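Long-range contact in diacylglycerol O-acyltransferase (PDB 6CHJ), which probably transfers acyl chains from acyl-CoA to diacylglycerol or long-chain alcohols, making triacylglycerols and wax esters: residues Arg83-Pro88 / Glu116-Glu121. Sequence-based numbering, arbitrary orientation.
Sequences RFEALP and EVHLIE
His118 is gripped at both ring nitrogens by carboxylates on the sheet face that carries Arg83, Glu85 and Ile120. Its ND1 donates to the syn lone pair of Glu85 OE1 at 2.8 Å, with the oxygen lying 22° out of the ring plane, while NE2 donates to the anti lone pair of Glu116 OE1, also 2.8 Å away and nearly in the ring plane. A bend at chi2 (130°) swings the Glu85 carboxylate across to the imidazole. With two acceptors the ring is fixed in rotation and would probably be stabilised as a cation; an alanine here would remove both N-H donors, and the two carboxylates would probably be held less firmly. Alongside, Arg83 places CB over one ring face and runs extended until its guanidinium stacks on the Glu116 carboxylate, planes 23° apart; the long salt bridge from NH2 to OE2 (3.9 Å) is one of charge alone, the oxygen lying well out of the guanidinium plane, while NE hydrogen-bonds to His80 O. Leu87 CG packs on Ile120 CG2 at 3.5 Å, next to Phe99. On the other face, the Phe84 ring lies beside Leu119 and nearly perpendicular to the Glu121 carboxylate; Glu121 OE2 bonds to Thr89 OG1 of the second subunit. Between the faces, parallel backbone hydrogen bonds pair edge strand 82-86 with inner strand 115-121 in a beta-alpha-beta unit connected through helix 93-105.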
ATOM      1  N   ARG B  83       7.676  10.763   2.925  1.00 52.92           N
ATOM      2  CA  ARG B  83       6.271  11.054   3.165  1.00 49.03           C
ATOM      3  C   ARG B  83       6.068  11.577   4.573  1.00 56.09           C
ATOM      4  O   ARG B  83       6.658  11.070   5.534  1.00 57.94           O
ATOM      5  CB  ARG B  83       5.399   9.818   2.937  1.00 52.65           C
ATOM      6  CG  ARG B  83       5.517   9.326   1.520  1.00 57.26           C
ATOM      7  CD  ARG B  83       4.437   8.389   1.121  1.00 61.61           C
ATOM      8  NE  ARG B  83       4.848   7.688  -0.092  1.00 64.46           N
ATOM      9  CZ  ARG B  83       4.347   6.525  -0.476  1.00 58.35           C
ATOM     10  NH1 ARG B  83       3.416   5.946   0.264  1.00 63.12           N
ATOM     11  NH2 ARG B  83       4.781   5.936  -1.584  1.00 60.27           N
ATOM     12  N   PHE B  84       5.213  12.582   4.676  1.00 50.94           N
ATOM     13  CA  PHE B  84       4.867  13.251   5.913  1.00 48.48           C
ATOM     14  C   PHE B  84       3.421  12.886   6.206  1.00 54.37           C
ATOM     15  O   PHE B  84       2.519  13.231   5.432  1.00 49.45           O
ATOM     16  CB  PHE B  84       5.058  14.762   5.771  1.00 56.73           C
ATOM     17  CG  PHE B  84       4.831  15.544   7.041  1.00 56.79           C
ATOM     18  CD1 PHE B  84       5.007  14.955   8.290  1.00 51.11           C
ATOM     19  CD2 PHE B  84       4.447  16.881   6.979  1.00 60.28           C
ATOM     20  CE1 PHE B  84       4.794  15.682   9.452  1.00 56.48           C
ATOM     21  CE2 PHE B  84       4.239  17.627   8.140  1.00 58.79           C
ATOM     22  CZ  PHE B  84       4.414  17.027   9.378  1.00 60.61           C
ATOM     23  N   GLU B  85       3.204  12.171   7.311  1.00 50.42           N
ATOM     24  CA  GLU B  85       1.887  11.678   7.670  1.00 48.29           C
ATOM     25  C   GLU B  85       1.664  11.941   9.149  1.00 53.19           C
ATOM     26  O   GLU B  85       2.576  12.343   9.880  1.00 51.74           O
ATOM     27  CB  GLU B  85       1.737  10.176   7.353  1.00 53.92           C
ATOM     28  CG  GLU B  85       1.460   9.853   5.884  1.00 57.73           C
ATOM     29  CD  GLU B  85       2.400   8.778   5.328  1.00 63.51           C
ATOM     30  OE1 GLU B  85       3.300   8.325   6.066  1.00 61.68           O
ATOM     31  OE2 GLU B  85       2.243   8.391   4.150  1.00 71.05           O
ATOM     32  N   ALA B  86       0.440  11.682   9.591  1.00 46.64           N
ATOM     33  CA  ALA B  86      -0.003  12.080  10.907  1.00 43.79           C
ATOM     34  C   ALA B  86      -0.882  10.990  11.482  1.00 51.00           C
ATOM     35  O   ALA B  86      -1.584  10.287  10.747  1.00 52.81           O
ATOM     36  CB  ALA B  86      -0.793  13.393  10.861  1.00 50.25           C
ATOM     37  N   LEU B  87      -0.833  10.853  12.845  1.00 47.75           N
ATOM     38  CA  LEU B  87      -1.666   9.823  13.429  1.00 50.16           C
ATOM     39  C   LEU B  87      -3.056  10.377  13.702  1.00 48.23           C
ATOM     40  O   LEU B  87      -3.207  11.558  13.998  1.00 49.80           O
ATOM     41  CB  LEU B  87      -1.055   9.320  14.733  1.00 53.14           C
ATOM     42  CG  LEU B  87       0.250   8.530  14.624  1.00 53.31           C
ATOM     43  CD1 LEU B  87       0.632   8.089  15.994  1.00 47.12           C
ATOM     44  CD2 LEU B  87       0.130   7.324  13.670  1.00 52.01           C
ATOM     45  N   PRO B  88      -4.093   9.562  13.607  1.00 51.38           N
ATOM     46  CA  PRO B  88      -5.421  10.028  14.012  1.00 50.10           C
ATOM     47  C   PRO B  88      -5.493  10.168  15.529  1.00 58.67           C
ATOM     48  O   PRO B  88      -4.774   9.495  16.274  1.00 53.75           O
ATOM     49  CB  PRO B  88      -6.351   8.917  13.515  1.00 49.27           C
ATOM     50  CG  PRO B  88      -5.493   7.669  13.639  1.00 45.37           C
ATOM     51  CD  PRO B  88      -4.055   8.101  13.380  1.00 45.42           C
ATOM     52  N   GLU B 116      11.061   3.583   1.232  1.00 50.15           N
ATOM     53  CA  GLU B 116      10.224   4.688   1.672  1.00 50.33           C
ATOM     54  C   GLU B 116      10.648   5.077   3.077  1.00 52.84           C
ATOM     55  O   GLU B 116      11.003   4.209   3.884  1.00 55.41           O
ATOM     56  CB  GLU B 116       8.744   4.323   1.683  1.00 50.37           C
ATOM     57  CG  GLU B 116       8.151   4.029   0.324  1.00 54.15           C
ATOM     58  CD  GLU B 116       6.861   3.225   0.405  1.00 58.94           C
ATOM     59  OE1 GLU B 116       6.175   3.251   1.454  1.00 57.31           O
ATOM     60  OE2 GLU B 116       6.542   2.545  -0.592  1.00 67.91           O
ATOM     61  N   VAL B 117      10.606   6.374   3.368  1.00 49.28           N
ATOM     62  CA  VAL B 117      10.703   6.881   4.733  1.00 48.02           C
ATOM     63  C   VAL B 117       9.415   7.633   5.050  1.00 51.41           C
ATOM     64  O   VAL B 117       9.000   8.519   4.292  1.00 49.49           O
ATOM     65  CB  VAL B 117      11.923   7.798   4.930  1.00 48.21           C
ATOM     66  CG1 VAL B 117      12.015   8.231   6.375  1.00 46.09           C
ATOM     67  CG2 VAL B 117      13.198   7.119   4.466  1.00 48.25           C
ATOM     68  N   HIS B 118       8.797   7.289   6.174  1.00 50.13           N
ATOM     69  CA  HIS B 118       7.540   7.880   6.608  1.00 46.20           C
ATOM     70  C   HIS B 118       7.792   8.627   7.916  1.00 54.93           C
ATOM     71  O   HIS B 118       8.011   8.008   8.966  1.00 53.42           O
ATOM     72  CB  HIS B 118       6.472   6.797   6.779  1.00 51.99           C
ATOM     73  CG  HIS B 118       6.034   6.157   5.494  1.00 55.37           C
ATOM     74  ND1 HIS B 118       4.728   6.202   5.048  1.00 53.02           N
ATOM     75  CD2 HIS B 118       6.726   5.451   4.562  1.00 52.75           C
ATOM     76  CE1 HIS B 118       4.635   5.560   3.896  1.00 54.53           C
ATOM     77  NE2 HIS B 118       5.834   5.095   3.579  1.00 57.78           N
ATOM     78  N   LEU B 119       7.752   9.957   7.858  1.00 55.51           N
ATOM     79  CA  LEU B 119       7.809  10.787   9.051  1.00 51.36           C
ATOM     80  C   LEU B 119       6.389  10.995   9.568  1.00 51.79           C
ATOM     81  O   LEU B 119       5.553  11.599   8.886  1.00 57.09           O
ATOM     82  CB  LEU B 119       8.502  12.115   8.746  1.00 54.85           C
ATOM     83  CG  LEU B 119       8.505  13.232   9.800  1.00 57.22           C
ATOM     84  CD1 LEU B 119       9.231  12.749  11.037  1.00 52.64           C
ATOM     85  CD2 LEU B 119       9.144  14.529   9.240  1.00 52.10           C
ATOM     86  N   ILE B 120       6.127  10.516  10.781  1.00 54.02           N
ATOM     87  CA  ILE B 120       4.798  10.522  11.385  1.00 51.02           C
ATOM     88  C   ILE B 120       4.763  11.578  12.488  1.00 57.92           C
ATOM     89  O   ILE B 120       5.575  11.537  13.425  1.00 64.40           O
ATOM     90  CB  ILE B 120       4.429   9.140  11.953  1.00 53.77           C
ATOM     91  CG1 ILE B 120       4.639   8.027  10.898  1.00 54.48           C
ATOM     92  CG2 ILE B 120       3.000   9.156  12.498  1.00 44.24           C
ATOM     93  CD1 ILE B 120       4.986   6.667  11.508  1.00 46.33           C
ATOM     94  N   GLU B 121       3.815  12.509  12.384  1.00 54.36           N
ATOM     95  CA  GLU B 121       3.511  13.514  13.392  1.00 51.06           C
ATOM     96  C   GLU B 121       2.210  13.117  14.077  1.00 49.32           C
ATOM     97  O   GLU B 121       1.641  12.058  13.805  1.00 46.08           O
ATOM     98  CB  GLU B 121       3.419  14.927  12.774  1.00 56.31           C
ATOM     99  CG  GLU B 121       2.078  15.262  12.069  1.00 51.83           C
ATOM    100  CD  GLU B 121       1.793  16.788  11.950  1.00 59.38           C
ATOM    101  OE1 GLU B 121       2.745  17.595  11.994  1.00 58.61           O
ATOM    102  OE2 GLU B 121       0.607  17.178  11.789  1.00 54.27           O
TER